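Local coordinates for protein putative PLP-dependent aminotransferase (Bacillus cereus ATCC 10987, PDB 3JU7) that probably acts as a pyridoxal phosphate-dependent aminotransferase of the DegT/DnrJ/EryC1/StrS family, with a substrate that is not established, at residues 79-84 and 130-135; 140-145 and 168-173; 147-152 and 177-182. All blocks are in the same frame, centred on the assembly; numbering follows the deposited sequence.

Contact 1. Residues 79-84 and 130-135; sequences KYALMP and VAIVVP
With chi1 at -160°, I132 sends CG1 anti to its backbone N and leaves CG2 between the N and the carbonyl carbon; from there CG2 packs against CB of A81 at 3.6 Å. L82 does its part on the other face of the sheet. Its CG is anti to the carbonyl carbon (chi1 -80°), and the forked end crosses V130 at about a right angle, CD2 lying 4.2 Å from V130 CG2. The backbones run parallel, but not in uniform step: Y80 pairs with V130, whereas A81 pairs with I132. A131 is therefore the extra residue of a beta bulge. Its amide and the next both converge on one acceptor, Y80 O, which takes A131 N at 2.9 Å and I132 N at a looser 3.3 Å, both in the carbonyl plane. A131 CB lies 3.4 Å from the same Y80 O. In the fold, strand 80-84 lies between the parallel strands 101-105 and 130-133, consistent with the large domain of fold type I PLP enzymes. Helix 116-126 packs on the L82 and V133 face, and A95 of helix 90-97 meets A81 on the opposite one. Beyond the bulge the pairing is regular, L82 N giving a bond of 2.9 Å to I132 O. The straightest bond follows, V134 N to L82 O at 2.8 Å with 171° at the hydrogen. Further along, V134 O comes within 3.2 Å of M83 CB.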
loop_
_atom_site.group_PDB
_atom_site.type_symbol
_atom_site.label_atom_id
_atom_site.label_comp_id
_atom_site.label_asym_id
_atom_site.label_seq_id
_atom_site.Cartn_x
_atom_site.Cartn_y
_atom_site.Cartn_z
ATOM N N LYS A 79 -15.340 9.701 -17.304
ATOM C CA LYS A 79 -15.247 8.272 -17.497
ATOM C C LYS A 79 -13.792 7.837 -17.806
ATOM O O LYS A 79 -13.384 6.717 -17.526
ATOM C CB LYS A 79 -16.150 7.929 -18.681
ATOM C CG LYS A 79 -15.965 6.531 -19.245
ATOM C CD LYS A 79 -17.012 6.217 -20.282
ATOM C CE LYS A 79 -16.994 4.727 -20.612
ATOM N NZ LYS A 79 -17.968 4.342 -21.676
ATOM N N TYR A 80 -13.013 8.713 -18.404
ATOM C CA TYR A 80 -11.703 8.328 -18.930
ATOM C C TYR A 80 -10.518 9.029 -18.240
ATOM O O TYR A 80 -10.604 10.208 -17.845
ATOM C CB TYR A 80 -11.643 8.689 -20.409
ATOM C CG TYR A 80 -12.679 8.016 -21.265
ATOM C CD1 TYR A 80 -12.652 6.644 -21.456
ATOM C CD2 TYR A 80 -13.654 8.743 -21.914
ATOM C CE1 TYR A 80 -13.563 6.026 -22.261
ATOM C CE2 TYR A 80 -14.600 8.122 -22.697
ATOM C CZ TYR A 80 -14.533 6.753 -22.876
ATOM O OH TYR A 80 -15.446 6.091 -23.660
ATOM N N ALA A 81 -9.413 8.301 -18.136
ATOM C CA ALA A 81 -8.116 8.874 -17.742
ATOM C C ALA A 81 -7.256 8.901 -19.014
ATOM O O ALA A 81 -6.908 7.832 -19.541
ATOM C CB ALA A 81 -7.439 8.017 -16.659
ATOM N N LEU A 82 -6.969 10.087 -19.546
ATOM C CA LEU A 82 -6.171 10.199 -20.792
ATOM C C LEU A 82 -4.687 10.090 -20.397
ATOM O O LEU A 82 -4.200 10.843 -19.541
ATOM C CB LEU A 82 -6.439 11.521 -21.510
ATOM C CG LEU A 82 -7.694 11.630 -22.356
ATOM C CD1 LEU A 82 -8.937 11.032 -21.651
ATOM C CD2 LEU A 82 -7.872 13.093 -22.737
HETATM N N MSE A 83 -4.003 9.102 -20.955
HETATM C CA MSE A 83 -2.614 8.832 -20.612
HETATM C C MSE A 83 -1.914 8.171 -21.791
HETATM O O MSE A 83 -2.542 7.661 -22.694
HETATM C CB MSE A 83 -2.528 7.900 -19.397
HETATM C CG MSE A 83 -3.223 6.556 -19.645
HETATM SE SE MSE A 83 -3.164 5.299 -18.173
HETATM C CE MSE A 83 -4.128 6.304 -16.839
ATOM N N PRO A 84 -0.597 8.143 -21.762
ATOM C CA PRO A 84 0.106 7.371 -22.775
ATOM C C PRO A 84 -0.056 5.870 -22.562
ATOM O O PRO A 84 -0.307 5.437 -21.428
ATOM C CB PRO A 84 1.554 7.771 -22.550
ATOM C CG PRO A 84 1.606 8.086 -21.071
ATOM C CD PRO A 84 0.330 8.855 -20.858
ATOM N N VAL A 130 -13.932 13.399 -20.064
ATOM C CA VAL A 130 -12.585 13.378 -19.513
ATOM C C VAL A 130 -12.679 13.517 -17.999
ATOM O O VAL A 130 -13.264 14.478 -17.505
ATOM C CB VAL A 130 -11.717 14.475 -20.100
ATOM C CG1 VAL A 130 -10.350 14.367 -19.534
ATOM C CG2 VAL A 130 -11.681 14.318 -21.616
ATOM N N ALA A 131 -12.172 12.530 -17.266
ATOM C CA ALA A 131 -12.171 12.615 -15.821
ATOM C C ALA A 131 -10.845 13.173 -15.331
ATOM O O ALA A 131 -10.800 13.850 -14.297
ATOM C CB ALA A 131 -12.410 11.260 -15.183
ATOM N N ILE A 132 -9.778 12.840 -16.050
ATOM C CA ILE A 132 -8.418 13.197 -15.632
ATOM C C ILE A 132 -7.402 12.954 -16.750
ATOM O O ILE A 132 -7.633 12.171 -17.669
ATOM C CB ILE A 132 -8.028 12.406 -14.348
ATOM C CG1 ILE A 132 -6.858 13.074 -13.607
ATOM C CG2 ILE A 132 -7.861 10.912 -14.642
ATOM C CD1 ILE A 132 -6.770 12.678 -12.154
ATOM N N VAL A 133 -6.294 13.665 -16.670
ATOM C CA VAL A 133 -5.179 13.498 -17.566
ATOM C C VAL A 133 -3.967 13.089 -16.724
ATOM O O VAL A 133 -3.658 13.731 -15.715
ATOM C CB VAL A 133 -4.883 14.819 -18.343
ATOM C CG1 VAL A 133 -3.575 14.713 -19.084
ATOM C CG2 VAL A 133 -6.075 15.183 -19.287
ATOM N N VAL A 134 -3.277 12.036 -17.149
ATOM C CA VAL A 134 -2.183 11.462 -16.370
ATOM C C VAL A 134 -0.987 11.257 -17.300
ATOM O O VAL A 134 -0.802 10.174 -17.865
ATOM C CB VAL A 134 -2.629 10.139 -15.706
ATOM C CG1 VAL A 134 -1.544 9.571 -14.751
ATOM C CG2 VAL A 134 -3.953 10.347 -14.971
ATOM N N PRO A 135 -0.182 12.307 -17.485
ATOM C CA PRO A 135 1.020 12.127 -18.292
ATOM C C PRO A 135 2.103 11.405 -17.499
ATOM O O PRO A 135 2.091 11.408 -16.241
ATOM C CB PRO A 135 1.448 13.567 -18.621
ATOM C CG PRO A 135 0.916 14.364 -17.510
ATOM C CD PRO A 135 -0.304 13.690 -16.984
#

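Contact 2. Residues 140-145 and 168-173; sequences GSWMNL and LMNGGM
The carbonyl oxygen of M173 accepts the backbone N-H of N170 at 2.9 Å and lies 3.2 Å from W142 CH2, at the edge of the indole and near its plane. L168 O borders the same ring edge. Over one face comes N170, whose CB sits 3.3 Å from the centroid of the six-membered ring and 6° off its normal, a CH-pi contact. N170 CG is anti to the backbone N (chi1 -176°), and the amide plane stands 82° from the ring. N170 ND2 lies 3.5 Å from both NE1 and CE2 of W142; ND2 and NE1 are both donors and do not bond, and ND2 has a weak bond to E284 instead. N170 and M173 belong to a beta hairpin with a two-residue loop, strands 169-170 and 173-174 joined by a type I' turn that G171 and G172 occupy with positive phi. W142 itself is the centre of an inverse gamma turn. The methyl of M173, CE, meets W142 CZ2 at 3.8 Å, and Y175 adds an edge-to-face ring contact. L168 crosses the indole obliquely: its CG lies 3.7 Å from W142 CE3, and its CD2 is pressed to 3.1 Å from G140 O.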
loop_
_atom_site.group_PDB
_atom_site.type_symbol
_atom_site.label_atom_id
_atom_site.label_comp_id
_atom_site.label_asym_id
_atom_site.label_seq_id
_atom_site.Cartn_x
_atom_site.Cartn_y
_atom_site.Cartn_z
ATOM N N GLY A 140 12.270 9.296 -16.381
ATOM C CA GLY A 140 12.853 10.206 -15.369
ATOM C C GLY A 140 13.380 11.476 -16.002
ATOM O O GLY A 140 14.397 12.005 -15.625
ATOM N N SER A 141 12.656 11.994 -16.975
ATOM C CA SER A 141 13.165 13.075 -17.781
ATOM C C SER A 141 12.367 14.327 -17.537
ATOM O O SER A 141 11.347 14.326 -16.819
ATOM C CB SER A 141 13.107 12.676 -19.261
ATOM O OG SER A 141 11.776 12.513 -19.673
ATOM N N TRP A 142 12.828 15.396 -18.158
ATOM C CA TRP A 142 12.250 16.689 -17.940
ATOM C C TRP A 142 11.152 16.982 -18.939
ATOM O O TRP A 142 11.365 17.667 -19.930
ATOM C CB TRP A 142 13.345 17.721 -18.020
ATOM C CG TRP A 142 12.998 19.006 -17.459
ATOM C CD1 TRP A 142 12.496 20.084 -18.123
ATOM C CD2 TRP A 142 13.191 19.409 -16.102
ATOM N NE1 TRP A 142 12.360 21.131 -17.259
ATOM C CE2 TRP A 142 12.768 20.750 -16.009
ATOM C CE3 TRP A 142 13.689 18.767 -14.957
ATOM C CZ2 TRP A 142 12.792 21.461 -14.810
ATOM C CZ3 TRP A 142 13.715 19.461 -13.764
ATOM C CH2 TRP A 142 13.262 20.808 -13.692
HETATM N N MSE A 143 9.977 16.426 -18.669
HETATM C CA MSE A 143 8.763 16.710 -19.446
HETATM C C MSE A 143 8.199 18.007 -18.930
HETATM O O MSE A 143 7.722 18.090 -17.794
HETATM C CB MSE A 143 7.743 15.611 -19.271
HETATM C CG MSE A 143 6.452 15.848 -20.026
HETATM SE SE MSE A 143 5.218 14.420 -19.668
HETATM C CE MSE A 143 4.713 14.847 -17.822
ATOM N N ASN A 144 8.269 19.038 -19.761
ATOM C CA ASN A 144 7.868 20.359 -19.358
ATOM C C ASN A 144 6.390 20.376 -19.009
ATOM O O ASN A 144 5.602 19.753 -19.704
ATOM C CB ASN A 144 8.140 21.360 -20.473
ATOM C CG ASN A 144 8.188 22.776 -19.959
ATOM O OD1 ASN A 144 7.139 23.416 -19.715
ATOM N ND2 ASN A 144 9.420 23.283 -19.765
ATOM N N LEU A 145 6.018 21.112 -17.956
ATOM C CA LEU A 145 4.648 21.075 -17.419
ATOM C C LEU A 145 3.805 22.329 -17.679
ATOM O O LEU A 145 2.682 22.407 -17.173
ATOM C CB LEU A 145 4.680 20.778 -15.906
ATOM C CG LEU A 145 5.254 19.412 -15.539
ATOM C CD1 LEU A 145 5.342 19.260 -14.040
ATOM C CD2 LEU A 145 4.388 18.317 -16.155
ATOM N N LEU A 168 15.443 14.684 -9.913
ATOM C CA LEU A 168 15.708 15.317 -11.221
ATOM C C LEU A 168 15.696 16.852 -11.140
ATOM O O LEU A 168 14.646 17.482 -10.922
ATOM C CB LEU A 168 14.697 14.858 -12.273
ATOM C CG LEU A 168 14.863 15.460 -13.657
ATOM C CD1 LEU A 168 16.290 15.162 -14.214
ATOM C CD2 LEU A 168 13.736 14.896 -14.589
HETATM N N MSE A 169 16.867 17.426 -11.374
HETATM C CA MSE A 169 17.137 18.861 -11.337
HETATM C C MSE A 169 17.487 19.401 -12.715
HETATM O O MSE A 169 18.168 18.742 -13.492
HETATM C CB MSE A 169 18.379 19.100 -10.484
HETATM C CG MSE A 169 18.320 18.486 -9.102
HETATM SE SE MSE A 169 17.139 19.511 -8.031
HETATM C CE MSE A 169 18.139 19.384 -6.400
ATOM N N ASN A 170 17.077 20.625 -13.001
ATOM C CA ASN A 170 17.414 21.265 -14.267
ATOM C C ASN A 170 17.440 22.751 -14.005
ATOM O O ASN A 170 16.433 23.346 -13.635
ATOM C CB ASN A 170 16.380 20.928 -15.345
ATOM C CG ASN A 170 16.736 21.492 -16.717
ATOM O OD1 ASN A 170 17.819 22.012 -16.915
ATOM N ND2 ASN A 170 15.816 21.347 -17.684
ATOM N N GLY A 171 18.618 23.338 -14.178
ATOM C CA GLY A 171 18.828 24.745 -13.909
ATOM C C GLY A 171 18.545 25.041 -12.463
ATOM O O GLY A 171 17.960 26.055 -12.151
ATOM N N GLY A 172 18.927 24.133 -11.583
ATOM C CA GLY A 172 18.689 24.307 -10.161
ATOM C C GLY A 172 17.238 24.204 -9.721
ATOM O O GLY A 172 16.905 24.581 -8.608
HETATM N N MSE A 173 16.351 23.686 -10.551
HETATM C CA MSE A 173 14.988 23.525 -10.097
HETATM C C MSE A 173 14.657 22.050 -10.114
HETATM O O MSE A 173 15.038 21.340 -11.052
HETATM C CB MSE A 173 14.042 24.321 -10.988
HETATM C CG MSE A 173 12.647 23.741 -11.140
HETATM SE SE MSE A 173 11.509 24.995 -12.046
HETATM C CE MSE A 173 10.423 23.766 -13.031
#

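Contact 3. Residues 147-152 and 177-182; sequences EYEELE and QDFSGM
Y148 is the first residue of segment 147-152 to meet the loop: its CB lies 3.8 Å from CE1 of F179, approaching that ring obliquely, while its own ring leads away to M114, P135 and V158. One residue on, E149 carries the polar part of the contact. Its CG is anti to the backbone N (chi1 178°), and a bend at chi2 (78°) turns the carboxylate to S180, where both oxygens are used. OE1 receives S180 N at 2.8 Å through its syn lone pair, the N-H pointing at it almost straight (170°). OE2 takes the hydroxyl, S180 OG, at a modelled 2.4 Å, so short that the exact length is doubtful. The bond from S180 N therefore sets the direction of OE1, and the hydroxyl, its length discounted, lies at the other oxygen. OE1 also borders the F179 ring, 3.3 Å from CD1. The helix concerned, 146-153, follows strand 130-133 and precedes strand 159-161, and the loop 177-181 leads into strand 182-186; the contact therefore ties helix 146-153 to the start of strand 182-186, which runs parallel to 159-161. On the next turn, E152 extends its carboxylate across G181, OE2 coming to 3.5 Å from G181 CA. That oxygen finds its polar partners outside the pair, a salt bridge to K73 and a hydrogen bond from V158 N, which would be expected to favour its charged form. G181 N, in turn, lies over one face of the F179 ring, 3.3 Å above its plane and toward the rim.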
loop_
_atom_site.group_PDB
_atom_site.type_symbol
_atom_site.label_atom_id
_atom_site.label_comp_id
_atom_site.label_asym_id
_atom_site.label_seq_id
_atom_site.Cartn_x
_atom_site.Cartn_y
_atom_site.Cartn_z
ATOM N N GLU A 147 2.037 23.310 -20.290
ATOM C CA GLU A 147 0.757 23.059 -20.929
ATOM C C GLU A 147 -0.175 22.307 -19.994
ATOM O O GLU A 147 -1.391 22.470 -20.060
ATOM C CB GLU A 147 0.943 22.273 -22.240
ATOM C CG GLU A 147 1.976 22.870 -23.260
ATOM C CD GLU A 147 1.491 24.131 -23.979
ATOM O OE1 GLU A 147 1.261 25.165 -23.300
ATOM O OE2 GLU A 147 1.367 24.098 -25.232
ATOM N N TYR A 148 0.398 21.494 -19.111
ATOM C CA TYR A 148 -0.386 20.738 -18.120
ATOM C C TYR A 148 -0.906 21.673 -17.041
ATOM O O TYR A 148 -2.036 21.518 -16.529
ATOM C CB TYR A 148 0.443 19.575 -17.540
ATOM C CG TYR A 148 0.618 18.472 -18.590
ATOM C CD1 TYR A 148 -0.458 17.671 -18.977
ATOM C CD2 TYR A 148 1.830 18.273 -19.228
ATOM C CE1 TYR A 148 -0.308 16.682 -19.967
ATOM C CE2 TYR A 148 1.986 17.289 -20.220
ATOM C CZ TYR A 148 0.936 16.510 -20.577
ATOM O OH TYR A 148 1.099 15.583 -21.565
ATOM N N GLU A 149 -0.088 22.667 -16.719
ATOM C CA GLU A 149 -0.503 23.698 -15.798
ATOM C C GLU A 149 -1.674 24.438 -16.446
ATOM O O GLU A 149 -2.634 24.835 -15.756
ATOM C CB GLU A 149 0.675 24.623 -15.493
ATOM C CG GLU A 149 0.363 25.763 -14.572
ATOM C CD GLU A 149 0.289 25.369 -13.103
ATOM O OE1 GLU A 149 0.689 24.251 -12.722
ATOM O OE2 GLU A 149 -0.158 26.223 -12.310
ATOM N N GLU A 150 -1.636 24.551 -17.774
ATOM C CA GLU A 150 -2.680 25.262 -18.482
ATOM C C GLU A 150 -3.999 24.525 -18.380
ATOM O O GLU A 150 -5.061 25.158 -18.180
ATOM C CB GLU A 150 -2.310 25.497 -19.960
ATOM C CG GLU A 150 -3.068 26.630 -20.584
ATOM C CD GLU A 150 -2.813 27.961 -19.852
ATOM O OE1 GLU A 150 -1.626 28.282 -19.573
ATOM O OE2 GLU A 150 -3.807 28.665 -19.534
ATOM N N LEU A 151 -3.920 23.196 -18.512
ATOM C CA LEU A 151 -5.082 22.309 -18.367
ATOM C C LEU A 151 -5.683 22.461 -16.991
ATOM O O LEU A 151 -6.909 22.557 -16.842
ATOM C CB LEU A 151 -4.726 20.834 -18.630
ATOM C CG LEU A 151 -4.566 20.357 -20.076
ATOM C CD1 LEU A 151 -4.196 18.856 -20.124
ATOM C CD2 LEU A 151 -5.851 20.660 -20.918
ATOM N N GLU A 152 -4.831 22.503 -15.978
ATOM C CA GLU A 152 -5.328 22.679 -14.612
ATOM C C GLU A 152 -6.084 24.006 -14.526
ATOM O O GLU A 152 -7.200 24.051 -14.051
ATOM C CB GLU A 152 -4.185 22.643 -13.589
ATOM C CG GLU A 152 -3.768 21.228 -13.141
ATOM C CD GLU A 152 -4.586 20.709 -11.980
ATOM O OE1 GLU A 152 -5.123 21.539 -11.224
ATOM O OE2 GLU A 152 -4.687 19.467 -11.809
ATOM N N GLN A 177 8.308 21.532 -9.686
ATOM C CA GLN A 177 8.232 22.687 -8.779
ATOM C C GLN A 177 7.039 23.566 -9.135
ATOM O O GLN A 177 6.835 23.882 -10.319
ATOM C CB GLN A 177 9.534 23.484 -8.853
ATOM C CG GLN A 177 9.602 24.762 -7.953
ATOM C CD GLN A 177 9.670 24.410 -6.478
ATOM O OE1 GLN A 177 10.603 23.719 -6.048
ATOM N NE2 GLN A 177 8.657 24.827 -5.700
ATOM N N ASP A 178 6.248 23.922 -8.121
ATOM C CA ASP A 178 5.138 24.852 -8.257
ATOM C C ASP A 178 3.993 24.344 -9.132
ATOM O O ASP A 178 3.098 25.097 -9.442
ATOM C CB ASP A 178 5.610 26.237 -8.773
ATOM C CG ASP A 178 6.562 26.946 -7.795
ATOM O OD1 ASP A 178 6.659 26.514 -6.638
ATOM O OD2 ASP A 178 7.238 27.929 -8.189
ATOM N N PHE A 179 3.994 23.079 -9.531
ATOM C CA PHE A 179 2.896 22.578 -10.353
ATOM C C PHE A 179 1.586 22.568 -9.545
ATOM O O PHE A 179 1.551 22.140 -8.363
ATOM C CB PHE A 179 3.225 21.198 -10.831
ATOM C CG PHE A 179 2.220 20.604 -11.781
ATOM C CD1 PHE A 179 1.952 21.207 -13.011
ATOM C CD2 PHE A 179 1.619 19.404 -11.479
ATOM C CE1 PHE A 179 1.074 20.633 -13.926
ATOM C CE2 PHE A 179 0.750 18.776 -12.392
ATOM C CZ PHE A 179 0.461 19.395 -13.610
ATOM N N SER A 180 0.517 23.040 -10.186
ATOM C CA SER A 180 -0.790 23.093 -9.549
ATOM C C SER A 180 -1.417 21.741 -9.325
ATOM O O SER A 180 -2.173 21.581 -8.385
ATOM C CB SER A 180 -1.745 23.892 -10.407
ATOM O OG SER A 180 -1.292 25.209 -10.447
ATOM N N GLY A 181 -1.162 20.797 -10.229
ATOM C CA GLY A 181 -1.686 19.450 -10.080
ATOM C C GLY A 181 -0.885 18.673 -9.059
ATOM O O GLY A 181 -0.316 19.242 -8.117
HETATM N N MSE A 182 -0.836 17.362 -9.251
HETATM C CA MSE A 182 -0.062 16.502 -8.370
HETATM C C MSE A 182 1.000 15.770 -9.162
HETATM O O MSE A 182 0.795 15.473 -10.340
HETATM C CB MSE A 182 -0.977 15.520 -7.655
HETATM C CG MSE A 182 -1.578 16.176 -6.465
HETATM SE SE MSE A 182 -2.903 15.255 -5.457
HETATM C CE MSE A 182 -2.512 16.311 -3.876
#

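Overall arrangement
Followed from the N terminus, the chain lays down strand 80-84, passes through strand 101-105 and helix 116-126, and returns at 130-135, where contact 1 closes its loop within the parallel sheet. Contacts 2 and 3 lie further along and cross: segments 140-145 and 147-152 come first, one residue apart, then the hairpin at 168-173 closes contact 2 and the loop at 177-182 closes contact 3. Neither nests in the other. P135, at the end of contact 1, packs on both M143 and Y148, and V133 reaches L151, so strand 130-133 and the residues after it meet helix 146-153. L145 against F179 joins contact 2 to contact 3.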